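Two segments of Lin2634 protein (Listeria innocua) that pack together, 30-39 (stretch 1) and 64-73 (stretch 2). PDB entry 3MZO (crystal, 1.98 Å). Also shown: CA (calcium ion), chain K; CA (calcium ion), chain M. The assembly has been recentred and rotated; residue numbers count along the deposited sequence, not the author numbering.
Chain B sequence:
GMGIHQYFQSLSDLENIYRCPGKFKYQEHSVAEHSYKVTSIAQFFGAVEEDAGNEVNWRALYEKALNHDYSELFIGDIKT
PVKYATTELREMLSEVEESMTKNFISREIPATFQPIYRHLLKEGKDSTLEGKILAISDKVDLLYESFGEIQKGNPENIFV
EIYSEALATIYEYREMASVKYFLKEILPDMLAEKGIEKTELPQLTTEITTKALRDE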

ATOM      1  N   SER B  30      -7.178  -1.442  11.372  1.00 22.37           N
ATOM      2  CA  SER B  30      -7.177  -0.058  11.854  1.00 20.24           C
ATOM      3  C   SER B  30      -7.844   0.041  13.212  1.00 20.41           C
ATOM      4  O   SER B  30      -8.573  -0.860  13.636  1.00 20.21           O
ATOM      5  CB  SER B  30      -7.861   0.889  10.880  1.00 21.42           C
ATOM      6  OG  SER B  30      -9.268   0.663  10.827  1.00 19.89           O
ATOM      7  N   VAL B  31      -7.609   1.140  13.903  1.00 20.06           N
ATOM      8  CA  VAL B  31      -8.291   1.342  15.184  1.00 22.07           C
ATOM      9  C   VAL B  31      -9.803   1.420  14.949  1.00 21.93           C
ATOM     10  O   VAL B  31     -10.543   0.927  15.755  1.00 21.54           O
ATOM     11  CB  VAL B  31      -7.803   2.596  15.932  1.00 20.80           C
ATOM     12  CG1 VAL B  31      -8.624   2.826  17.207  1.00 23.40           C
ATOM     13  CG2 VAL B  31      -6.343   2.467  16.299  1.00 25.04           C
ATOM     14  N   ALA B  32     -10.242   2.023  13.829  1.00 22.10           N
ATOM     15  CA  ALA B  32     -11.660   2.085  13.483  1.00 21.76           C
ATOM     16  C   ALA B  32     -12.221   0.683  13.365  1.00 22.46           C
ATOM     17  O   ALA B  32     -13.295   0.382  13.905  1.00 22.77           O
ATOM     18  CB  ALA B  32     -11.903   2.864  12.169  1.00 19.58           C
ATOM     19  N   GLU B  33     -11.498  -0.186  12.674  1.00 20.98           N
ATOM     20  CA  GLU B  33     -11.946  -1.569  12.484  1.00 19.29           C
ATOM     21  C   GLU B  33     -12.043  -2.337  13.788  1.00 23.08           C
ATOM     22  O   GLU B  33     -13.026  -3.064  14.050  1.00 20.12           O
ATOM     23  CB  GLU B  33     -11.056  -2.289  11.470  1.00 22.42           C
ATOM     24  CG  GLU B  33     -11.376  -1.851  10.059  1.00 18.16           C
ATOM     25  CD  GLU B  33     -10.317  -2.094   9.012  1.00 26.23           C
ATOM     26  OE1 GLU B  33      -9.143  -2.348   9.368  1.00 22.53           O
ATOM     27  OE2 GLU B  33     -10.684  -2.029   7.823  1.00 27.05           O
ATOM     28  N   HIS B  34     -11.032  -2.138  14.623  1.00 22.20           N
ATOM     29  CA  HIS B  34     -11.026  -2.729  15.930  1.00 21.91           C
ATOM     30  C   HIS B  34     -12.231  -2.276  16.758  1.00 21.13           C
ATOM     31  O   HIS B  34     -12.846  -3.084  17.412  1.00 20.34           O
ATOM     32  CB  HIS B  34      -9.697  -2.414  16.612  1.00 22.02           C
ATOM     33  CG  HIS B  34      -9.676  -2.692  18.071  1.00 22.50           C
ATOM     34  ND1 HIS B  34      -9.614  -3.976  18.580  1.00 25.82           N
ATOM     35  CD2 HIS B  34      -9.680  -1.857  19.135  1.00 22.03           C
ATOM     36  CE1 HIS B  34      -9.588  -3.909  19.905  1.00 28.50           C
ATOM     37  NE2 HIS B  34      -9.613  -2.638  20.262  1.00 26.30           N
ATOM     38  N   SER B  35     -12.553  -0.985  16.715  1.00 22.23           N
ATOM     39  CA  SER B  35     -13.665  -0.453  17.490  1.00 22.40           C
ATOM     40  C   SER B  35     -14.999  -1.053  17.035  1.00 22.72           C
ATOM     41  O   SER B  35     -15.838  -1.428  17.855  1.00 21.36           O
ATOM     42  CB  SER B  35     -13.672   1.073  17.433  1.00 23.01           C
ATOM     43  OG  SER B  35     -12.441   1.580  17.873  1.00 23.07           O
ATOM     44  N   TYR B  36     -15.168  -1.166  15.724  1.00 21.66           N
ATOM     45  CA  TYR B  36     -16.308  -1.849  15.131  1.00 21.01           C
ATOM     46  C   TYR B  36     -16.462  -3.274  15.640  1.00 21.08           C
ATOM     47  O   TYR B  36     -17.558  -3.680  16.080  1.00 20.99           O
ATOM     48  CB  TYR B  36     -16.252  -1.804  13.591  1.00 18.81           C
ATOM     49  CG  TYR B  36     -17.231  -2.768  12.974  1.00 20.84           C
ATOM     50  CD1 TYR B  36     -18.607  -2.521  13.030  1.00 26.46           C
ATOM     51  CD2 TYR B  36     -16.802  -3.956  12.401  1.00 21.53           C
ATOM     52  CE1 TYR B  36     -19.547  -3.439  12.498  1.00 20.36           C
ATOM     53  CE2 TYR B  36     -17.726  -4.884  11.873  1.00 25.59           C
ATOM     54  CZ  TYR B  36     -19.101  -4.614  11.920  1.00 29.60           C
ATOM     55  OH  TYR B  36     -20.028  -5.517  11.397  1.00 33.47           O
ATOM     56  N   LYS B  37     -15.373  -4.024  15.647  1.00 21.81           N
ATOM     57  CA  LYS B  37     -15.429  -5.408  16.070  1.00 22.88           C
ATOM     58  C   LYS B  37     -15.665  -5.550  17.587  1.00 22.30           C
ATOM     59  O   LYS B  37     -16.510  -6.349  18.016  1.00 20.40           O
ATOM     60  CB  LYS B  37     -14.154  -6.159  15.595  1.00 22.40           C
ATOM     61  CG  LYS B  37     -14.040  -6.285  14.061  1.00 23.74           C
ATOM     62  CD  LYS B  37     -12.752  -7.096  13.595  1.00 25.51           C
ATOM     63  CE  LYS B  37     -11.477  -6.425  13.977  1.00 24.76           C
ATOM     64  NZ  LYS B  37     -10.252  -7.113  13.377  1.00 25.15           N
ATOM     65  N   VAL B  38     -14.995  -4.726  18.396  1.00 20.45           N
ATOM     66  CA  VAL B  38     -15.213  -4.773  19.834  1.00 19.15           C
ATOM     67  C   VAL B  38     -16.658  -4.423  20.182  1.00 23.24           C
ATOM     68  O   VAL B  38     -17.245  -5.048  21.088  1.00 19.82           O
ATOM     69  CB  VAL B  38     -14.209  -3.906  20.591  1.00 18.61           C
ATOM     70  CG1 VAL B  38     -14.544  -3.730  22.087  1.00 20.35           C
ATOM     71  CG2 VAL B  38     -12.774  -4.528  20.447  1.00 23.03           C
ATOM     72  N   THR B  39     -17.228  -3.436  19.489  1.00 22.70           N
ATOM     73  CA  THR B  39     -18.633  -3.039  19.740  1.00 22.01           C
ATOM     74  C   THR B  39     -19.584  -4.194  19.343  1.00 21.76           C
ATOM     75  O   THR B  39     -20.483  -4.550  20.108  1.00 22.75           O
ATOM     76  CB  THR B  39     -18.977  -1.708  19.075  1.00 21.33           C
ATOM     77  OG1 THR B  39     -17.997  -0.735  19.462  1.00 24.07           O
ATOM     78  CG2 THR B  39     -20.350  -1.198  19.527  1.00 18.63           C
ATOM     79  N   LYS B  64     -19.338   2.616  25.853  1.00 26.15           N
ATOM     80  CA  LYS B  64     -18.023   2.186  26.313  1.00 25.83           C
ATOM     81  C   LYS B  64     -17.238   1.495  25.195  1.00 25.11           C
ATOM     82  O   LYS B  64     -16.072   1.837  24.952  1.00 26.82           O
ATOM     83  CB  LYS B  64     -18.145   1.241  27.523  1.00 25.89           C
ATOM     84  CG  LYS B  64     -18.542   1.917  28.813  1.00 26.58           C
ATOM     85  CD  LYS B  64     -18.997   0.882  29.875  1.00 28.01           C
ATOM     86  CE  LYS B  64     -19.278   1.544  31.232  1.00 29.93           C
ATOM     87  NZ  LYS B  64     -18.067   2.150  31.797  1.00 28.48           N
ATOM     88  N   ALA B  65     -17.880   0.554  24.491  1.00 24.85           N
ATOM     89  CA  ALA B  65     -17.228  -0.233  23.438  1.00 23.96           C
ATOM     90  C   ALA B  65     -16.898   0.603  22.208  1.00 23.94           C
ATOM     91  O   ALA B  65     -15.797   0.487  21.639  1.00 26.15           O
ATOM     92  CB  ALA B  65     -18.101  -1.425  23.042  1.00 23.24           C
ATOM     93  N   LEU B  66     -17.825   1.466  21.807  1.00 22.52           N
ATOM     94  CA  LEU B  66     -17.656   2.253  20.601  1.00 23.22           C
ATOM     95  C   LEU B  66     -16.490   3.245  20.696  1.00 23.06           C
ATOM     96  O   LEU B  66     -15.724   3.405  19.750  1.00 23.54           O
ATOM     97  CB  LEU B  66     -18.946   3.019  20.254  1.00 23.36           C
ATOM     98  CG  LEU B  66     -18.875   3.751  18.909  1.00 22.11           C
ATOM     99  CD1 LEU B  66     -18.824   2.756  17.742  1.00 20.29           C
ATOM    100  CD2 LEU B  66     -20.049   4.743  18.784  1.00 23.46           C
ATOM    101  N   ASN B  67     -16.382   3.906  21.838  1.00 24.82           N
ATOM    102  CA  ASN B  67     -15.474   5.020  22.025  1.00 25.89           C
ATOM    103  C   ASN B  67     -14.159   4.695  22.732  1.00 26.89           C
ATOM    104  O   ASN B  67     -13.353   5.571  22.898  1.00 27.97           O
ATOM    105  CB  ASN B  67     -16.200   6.102  22.800  1.00 23.68           C
ATOM    106  CG  ASN B  67     -17.533   6.491  22.139  1.00 27.29           C
ATOM    107  OD1 ASN B  67     -17.549   6.933  20.998  1.00 25.70           O
ATOM    108  ND2 ASN B  67     -18.635   6.310  22.852  1.00 26.93           N
ATOM    109  N   HIS B  68     -13.918   3.438  23.072  1.00 27.65           N
ATOM    110  CA  HIS B  68     -12.826   3.113  23.994  1.00 25.49           C
ATOM    111  C   HIS B  68     -11.442   3.393  23.427  1.00 29.89           C
ATOM    112  O   HIS B  68     -10.563   3.652  24.203  1.00 27.86           O
ATOM    113  CB  HIS B  68     -12.885   1.668  24.504  1.00 28.62           C
ATOM    114  CG  HIS B  68     -12.394   0.632  23.537  1.00 25.35           C
ATOM    115  ND1 HIS B  68     -13.128   0.215  22.457  1.00 28.29           N
ATOM    116  CD2 HIS B  68     -11.287  -0.141  23.554  1.00 27.12           C
ATOM    117  CE1 HIS B  68     -12.464  -0.722  21.803  1.00 30.13           C
ATOM    118  NE2 HIS B  68     -11.339  -0.956  22.447  1.00 32.20           N
ATOM    119  N   ASP B  69     -11.263   3.367  22.108  1.00 26.02           N
ATOM    120  CA  ASP B  69      -9.948   3.645  21.515  1.00 27.53           C
ATOM    121  C   ASP B  69      -9.860   4.921  20.665  1.00 26.64           C
ATOM    122  O   ASP B  69      -8.874   5.146  19.964  1.00 26.33           O
ATOM    123  CB  ASP B  69      -9.472   2.419  20.719  1.00 28.19           C
ATOM    124  CG  ASP B  69      -8.810   1.364  21.596  1.00 29.57           C
ATOM    125  OD1 ASP B  69      -8.483   1.663  22.726  1.00 26.58           O
ATOM    126  OD2 ASP B  69      -8.544   0.240  21.145  1.00 30.87           O
ATOM    127  N   TYR B  70     -10.860   5.786  20.768  1.00 27.31           N
ATOM    128  CA  TYR B  70     -10.862   7.056  20.081  1.00 28.09           C
ATOM    129  C   TYR B  70      -9.580   7.857  20.402  1.00 29.77           C
ATOM    130  O   TYR B  70      -9.018   8.508  19.526  1.00 30.32           O
ATOM    131  CB  TYR B  70     -12.138   7.853  20.433  1.00 30.01           C
ATOM    132  CG  TYR B  70     -12.178   9.187  19.746  1.00 28.47           C
ATOM    133  CD1 TYR B  70     -12.536   9.290  18.416  1.00 26.84           C
ATOM    134  CD2 TYR B  70     -11.802  10.346  20.418  1.00 29.06           C
ATOM    135  CE1 TYR B  70     -12.528  10.500  17.761  1.00 26.04           C
ATOM    136  CE2 TYR B  70     -11.793  11.573  19.769  1.00 35.04           C
ATOM    137  CZ  TYR B  70     -12.166  11.646  18.445  1.00 27.63           C
ATOM    138  OH  TYR B  70     -12.128  12.852  17.792  1.00 28.88           O
ATOM    139  N   SER B  71      -9.088   7.759  21.633  1.00 30.45           N
ATOM    140  CA  SER B  71      -7.877   8.496  22.052  1.00 32.15           C
ATOM    141  C   SER B  71      -6.608   8.101  21.322  1.00 33.32           C
ATOM    142  O   SER B  71      -5.585   8.839  21.380  1.00 34.03           O
ATOM    143  CB  SER B  71      -7.657   8.370  23.569  1.00 32.29           C
ATOM    144  OG  SER B  71      -7.615   7.020  23.997  1.00 38.35           O
ATOM    145  N   GLU B  72      -6.635   6.955  20.638  1.00 31.84           N
ATOM    146  CA  GLU B  72      -5.483   6.554  19.830  1.00 33.99           C
ATOM    147  C   GLU B  72      -5.215   7.542  18.677  1.00 36.24           C
ATOM    148  O   GLU B  72      -4.144   7.513  18.046  1.00 32.88           O
ATOM    149  CB  GLU B  72      -5.554   5.074  19.421  1.00 34.27           C
ATOM    150  CG  GLU B  72      -5.091   4.167  20.590  1.00 41.05           C
ATOM    151  CD  GLU B  72      -5.328   2.670  20.385  1.00 48.93           C
ATOM    152  OE1 GLU B  72      -5.060   2.155  19.282  1.00 47.93           O
ATOM    153  OE2 GLU B  72      -5.747   1.992  21.355  1.00 45.03           O
ATOM    154  N   LEU B  73      -6.156   8.465  18.455  1.00 33.13           N
ATOM    155  CA  LEU B  73      -5.962   9.543  17.493  1.00 37.15           C
ATOM    156  C   LEU B  73      -4.747  10.392  17.828  1.00 40.40           C
ATOM    157  O   LEU B  73      -4.106  10.922  16.917  1.00 40.75           O
ATOM    158  CB  LEU B  73      -7.152  10.488  17.480  1.00 38.10           C
ATOM    159  CG  LEU B  73      -8.116  10.493  16.327  1.00 41.25           C
ATOM    160  CD1 LEU B  73      -9.167  11.538  16.686  1.00 45.44           C
ATOM    161  CD2 LEU B  73      -7.448  10.844  15.036  1.00 42.68           C
TER
HETATM  162 CA    CA K 302      -8.575  -1.682  22.634  1.00 66.66          CA
HETATM  163 CA    CA M 310      -8.256   2.821  24.920  1.00 41.70          CA
HETATM  164  O   HOH W   1     -12.977   3.358  19.830  1.00 23.12           O
HETATM  165  O   HOH W   2      -7.934  -0.145  24.676  1.00 46.06           O
HETATM  166  O   HOH W   3      -8.440   4.922  25.512  1.00 45.97           O
HETATM  167  O   HOH W   4      -6.030   2.998  23.788  1.00 44.12           O
HETATM  168  O   HOH W   5      -9.651   1.670  26.774  1.00 39.59           O

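This contact is organised around a metal site: a helix and a segment that leaves its own helix through a turn are joined by a shared calcium, a bridging water and side-chain packing, with no direct hydrogen bond between them.

The calcium of chain K draws ligands from both sides. His34 NE2 lies 2.8 Å from the calcium ion, His68 NE2 2.9 Å and Asp69 OD2 2.4 Å, with water 2 and one ligand from elsewhere in the structure. Common coordination explains why His34 NE2 and His68 NE2 sit 3.3 Å apart without hydrogen bonding; both point at the ion, and their rings meet obliquely, with planes at 60°. His68 is further fixed from behind, where its ND1 donates to Ala65 O at 2.8 Å, leaving NE2 for the metal. Asp69 serves two ions: its OD1 binds the calcium of chain M at 2.5 Å, joined there by His68 O at 2.6 Å.

Away from the metal, one water does the work of a direct polar link. Water 1 donates to Ser35 OG and to Leu66 O, each O-to-O distance being 2.7 Å, and accepts from Asp69 N at 2.9 Å. Ser35 OG can accept here because its own proton goes to Val31 O, 2.9 Å away.

The nearest CA atoms across the contact are those of Thr39 and Ala65, 4.9 Å apart. Thr39 OG1 donates to Ser35 O at 2.8 Å, within its own helix. It also packs 3.2 Å from Leu66 CA; Leu66 N is as near to Thr39 OG1, but the angle is too poor for a hydrogen bond. Val38 CG1 reaches Ala65 CB at 4.3 Å and His68 CE1 at 3.7 Å. At the other end, Val31 rests its CG1 against Asp69 CB at 3.6 Å, while its CG2 meets Glu72 OE1 at 3.3 Å.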